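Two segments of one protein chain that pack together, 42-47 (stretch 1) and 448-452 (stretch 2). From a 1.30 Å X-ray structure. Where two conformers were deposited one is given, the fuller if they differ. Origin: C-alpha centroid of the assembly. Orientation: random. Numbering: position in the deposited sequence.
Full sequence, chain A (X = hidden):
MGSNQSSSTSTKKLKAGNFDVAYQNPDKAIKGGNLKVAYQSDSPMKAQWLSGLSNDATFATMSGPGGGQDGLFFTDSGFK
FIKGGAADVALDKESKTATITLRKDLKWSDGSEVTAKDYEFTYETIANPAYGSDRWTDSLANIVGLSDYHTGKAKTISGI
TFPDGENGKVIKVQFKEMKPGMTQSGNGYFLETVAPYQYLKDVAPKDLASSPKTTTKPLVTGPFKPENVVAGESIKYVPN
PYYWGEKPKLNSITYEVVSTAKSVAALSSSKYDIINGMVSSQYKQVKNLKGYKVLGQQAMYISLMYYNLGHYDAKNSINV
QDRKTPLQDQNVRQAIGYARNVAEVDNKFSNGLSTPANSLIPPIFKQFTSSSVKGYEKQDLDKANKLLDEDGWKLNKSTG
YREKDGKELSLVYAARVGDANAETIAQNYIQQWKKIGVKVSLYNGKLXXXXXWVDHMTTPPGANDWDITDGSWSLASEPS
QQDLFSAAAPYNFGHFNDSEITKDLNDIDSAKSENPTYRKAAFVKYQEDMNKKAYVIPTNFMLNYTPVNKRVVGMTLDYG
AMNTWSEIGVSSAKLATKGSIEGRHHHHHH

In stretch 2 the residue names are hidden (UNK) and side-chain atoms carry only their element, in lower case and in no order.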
ATOM      1  N   ASP A  42       4.228 -15.430   5.138  1.00 10.04           N
ATOM      2  CA  ASP A  42       3.694 -16.787   5.090  1.00 10.89           C
ATOM      3  C   ASP A  42       3.246 -17.222   3.665  1.00 11.15           C
ATOM      4  O   ASP A  42       3.025 -18.363   3.418  1.00 13.39           O
ATOM      5  CB  ASP A  42       2.544 -16.954   6.119  1.00 11.16           C
ATOM      6  CG  ASP A  42       3.069 -16.956   7.569  1.00 12.68           C
ATOM      7  OD1 ASP A  42       4.101 -17.497   7.744  1.00 14.54           O
ATOM      8  OD2 ASP A  42       2.488 -16.334   8.419  1.00 15.90           O
ATOM      9  N   SER A  43       3.138 -16.264   2.771  1.00 10.55           N
ATOM     10  CA  SER A  43       2.845 -16.551   1.362  1.00  9.98           C
ATOM     11  C   SER A  43       4.090 -16.459   0.471  1.00  9.58           C
ATOM     12  O   SER A  43       4.988 -15.732   0.745  1.00 10.05           O
ATOM     13  CB  SER A  43       1.832 -15.531   0.824  1.00  9.83           C
ATOM     14  OG  SER A  43       0.560 -15.713   1.394  1.00 11.03           O
ATOM     15  N   PRO A  44       4.096 -17.177  -0.631  1.00 10.19           N
ATOM     16  CA  PRO A  44       5.189 -17.075  -1.595  1.00 10.12           C
ATOM     17  C   PRO A  44       5.350 -15.634  -2.113  1.00  9.87           C
ATOM     18  O   PRO A  44       4.410 -14.907  -2.323  1.00 10.35           O
ATOM     19  CB  PRO A  44       4.740 -18.012  -2.744  1.00 10.99           C
ATOM     20  CG  PRO A  44       3.787 -18.921  -2.145  1.00 12.11           C
ATOM     21  CD  PRO A  44       3.100 -18.178  -1.022  1.00 10.29           C
ATOM     22  N   MET A  45       6.600 -15.282  -2.364  1.00  9.27           N
ATOM     23  CA  MET A  45       6.941 -14.037  -3.022  1.00  9.83           C
ATOM     24  C   MET A  45       6.293 -13.978  -4.423  1.00  9.79           C
ATOM     25  O   MET A  45       6.246 -14.931  -5.114  1.00 10.59           O
ATOM     26  CB  MET A  45       8.481 -14.055  -3.151  1.00 10.40           C
ATOM     27  CG  MET A  45       9.015 -12.822  -3.787  1.00 11.20           C
ATOM     28  SD  MET A  45      10.792 -12.899  -4.073  1.00 12.32           S
ATOM     29  CE  MET A  45      10.928 -14.106  -5.460  1.00 10.36           C
ATOM     30  N   LYS A  46       5.813 -12.827  -4.792  1.00  9.81           N
ATOM     31  CA  LYS A  46       5.269 -12.569  -6.141  1.00 10.16           C
ATOM     32  C   LYS A  46       6.210 -11.569  -6.795  1.00  8.96           C
ATOM     33  O   LYS A  46       6.062 -10.386  -6.685  1.00  8.84           O
ATOM     34  CB  LYS A  46       3.851 -12.006  -6.065  1.00 11.73           C
ATOM     35  CG  LYS A  46       2.863 -13.000  -5.606  1.00 14.92           C
ATOM     36  CD  LYS A  46       1.502 -12.365  -5.551  1.00 18.87           C
ATOM     37  CE  LYS A  46       1.055 -11.666  -6.898  1.00 20.92           C
ATOM     38  NZ  LYS A  46       0.937 -12.607  -7.945  1.00 23.62           N
ATOM     39  N   ALA A  47       7.219 -12.091  -7.470  1.00  8.63           N
ATOM     40  CA  ALA A  47       8.186 -11.225  -8.180  1.00  8.42           C
ATOM     41  C   ALA A  47       7.483 -10.468  -9.315  1.00  8.18           C
ATOM     42  O   ALA A  47       6.922 -11.038 -10.143  1.00  9.13           O
ATOM     43  CB  ALA A  47       9.347 -12.017  -8.772  1.00  9.49           C
ATOM     44  N   UNK A 448      -7.901 -16.761   5.371  1.00  8.54           N
ATOM     45  CA  UNK A 448      -7.603 -16.704   3.940  1.00  8.97           C
ATOM     46  C   UNK A 448      -6.129 -16.382   3.691  1.00  8.98           C
ATOM     47  O   UNK A 448      -5.604 -15.454   4.230  1.00  9.64           O
ATOM     48  c   UNK A 448      -8.451 -15.666   1.741  1.00 10.61           C
ATOM     49  c   UNK A 448     -11.171 -15.451   1.286  1.00 14.12           C
ATOM     50  s   UNK A 448      -9.639 -14.561   0.956  1.00 12.33           S
ATOM     51  c   UNK A 448      -8.498 -15.621   3.293  1.00  9.09           C
ATOM     52  N   UNK A 449      -5.501 -17.168   2.845  1.00  8.97           N
ATOM     53  CA  UNK A 449      -4.089 -16.950   2.423  1.00  8.98           C
ATOM     54  C   UNK A 449      -3.948 -15.581   1.676  1.00  8.43           C
ATOM     55  O   UNK A 449      -4.814 -15.165   0.948  1.00  8.89           O
ATOM     56  c   UNK A 449      -1.960 -17.322  -0.241  1.00 11.95           C
ATOM     57  c   UNK A 449      -2.177 -18.088   1.055  1.00 11.12           C
ATOM     58  o   UNK A 449      -2.862 -17.298  -1.065  1.00 12.62           O
ATOM     59  c   UNK A 449      -3.656 -18.133   1.517  1.00 10.33           C
ATOM     60  o   UNK A 449      -0.887 -16.790  -0.385  1.00 12.64           O
ATOM     61  N   UNK A 450      -2.840 -14.925   1.935  1.00  8.70           N
ATOM     62  CA  UNK A 450      -2.656 -13.534   1.500  1.00  8.71           C
ATOM     63  C   UNK A 450      -2.746 -13.275  -0.033  1.00  8.95           C
ATOM     64  O   UNK A 450      -3.462 -12.434  -0.446  1.00  9.13           O
ATOM     65  c   UNK A 450      -1.072 -11.538   1.595  1.00  9.37           C
ATOM     66  c   UNK A 450      -0.067 -11.302   0.703  1.00 11.18           C
ATOM     67  c   UNK A 450      -1.498  -9.131   1.596  1.00 11.52           C
ATOM     68  c   UNK A 450      -0.479  -8.944   0.723  1.00 12.48           C
ATOM     69  c   UNK A 450      -1.357 -12.966   2.056  1.00  9.20           C
ATOM     70  c   UNK A 450      -1.809 -10.441   2.050  1.00 10.59           C
ATOM     71  c   UNK A 450       0.240 -10.014   0.280  1.00 12.37           C
ATOM     72  N   UNK A 451      -2.008 -14.050  -0.829  1.00  9.04           N
ATOM     73  CA  UNK A 451      -2.052 -13.842  -2.281  1.00  9.54           C
ATOM     74  C   UNK A 451      -3.476 -14.086  -2.826  1.00  9.63           C
ATOM     75  O   UNK A 451      -3.914 -13.344  -3.637  1.00  9.82           O
ATOM     76  c   UNK A 451       0.452 -14.330  -2.699  1.00 10.59           C
ATOM     77  n   UNK A 451       1.334 -15.304  -2.821  1.00 10.66           N
ATOM     78  o   UNK A 451       0.765 -13.223  -2.368  1.00 10.80           O
ATOM     79  c   UNK A 451      -0.995 -14.721  -3.013  1.00  9.68           C
ATOM     80  N   UNK A 452      -4.151 -15.100  -2.320  0.50  9.80           N
ATOM     81  CA  UNK A 452      -5.547 -15.377  -2.680  0.50 10.12           C
ATOM     82  C   UNK A 452      -6.452 -14.195  -2.318  0.50  9.49           C
ATOM     83  O   UNK A 452      -7.309 -13.779  -3.108  0.50  8.97           O
ATOM     84  c   UNK A 452      -6.035 -16.641  -1.967  0.50 10.34           C
ATOM     85  o   UNK A 452      -5.413 -17.802  -2.489  0.50 13.01           O
TER
HETATM   86  O   HOH W   1      -0.772 -16.101   3.764  1.00 10.67           O
HETATM   87  O   HOH W   2       3.220 -12.516  -1.282  1.00 11.41           O

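Position 448 carries four side-chain atoms, three carbons and a sulfur, in an unbranched chain. The sulfur lies between two carbons, one of them terminal, so this is a thioether. It touches nothing on stretch 1: the nearest approach is 9.0 Å, from the carbon bonded to both CB and the sulfur to Ser43 OG. The residue is Met448, and it takes no part in the contact.

Position 449 has three side-chain carbons and two oxygens, both on the third carbon. One terminal oxygen is 2.5 Å from Ser43 OG. Connectivity alone would allow a carboxylate or an amide, but both terminal atoms are oxygen, hence Glu449. Its CA-to-CB bond points sideways, yet with chi1 at -177° (t) and chi2 at -89° (m) the end of the chain comes nearer to stretch 1. The close oxygen is OE2, which accepts a short hydrogen bond from Ser43 OG.

Position 450 shows one carbon followed by a ring of six carbons with no heteroatom on it. The CA-to-CB bond points toward stretch 1, and CB lies 3.4 Å from Ser43 OG, so the hydroxyl rests against the start of the side chain. This is Phe450. The CA atoms of Ser43 and Phe450 are 6.3 Å apart, the closest pair across the two stretches.

Position 451 has two side-chain carbons, the second bearing one oxygen and one nitrogen. The nitrogen is 3.1 Å from Pro44 O and the oxygen 3.4 Å from Lys46 CD. That short primary amide is Asn451. Its ND2 donates to Pro44 O with an N-H...O angle of 175°, close to linear.

Position 452 carries one carbon and one oxygen, a hydroxymethyl group that touches nothing on stretch 1; the side-chain oxygen is 7.4 Å from Ser43 OG, the nearest approach. This is Ser452, whose backbone N donates to Glu449 OE1 at 2.8 Å.

The contact works through two direct hydrogen bonds and two bridging waters. Glu449 sits at the N-cap of the helix, where Asn451 N donates to its OE2 at 3.0 Å and Ser452 N to its OE1; the same OE2 also accepts from Ser43, so one carboxylate caps the helix and ties it to stretch 1. Water 1 donates to Ser43 OG (2.7 Å from its O) and accepts from Phe450 N (3.0 Å from the same O). Water 2, through its O, donates to Pro44 O at 2.9 Å and to Asn451 OD1 at 2.8 Å, so it bridges the same two residues as the direct Asn451 ND2 to Pro44 O hydrogen bond. The interface is small, 219 Å² over both sides, with Ser43 and Asn451 contributing most.

Stretch 2 (448-452) MEFNS
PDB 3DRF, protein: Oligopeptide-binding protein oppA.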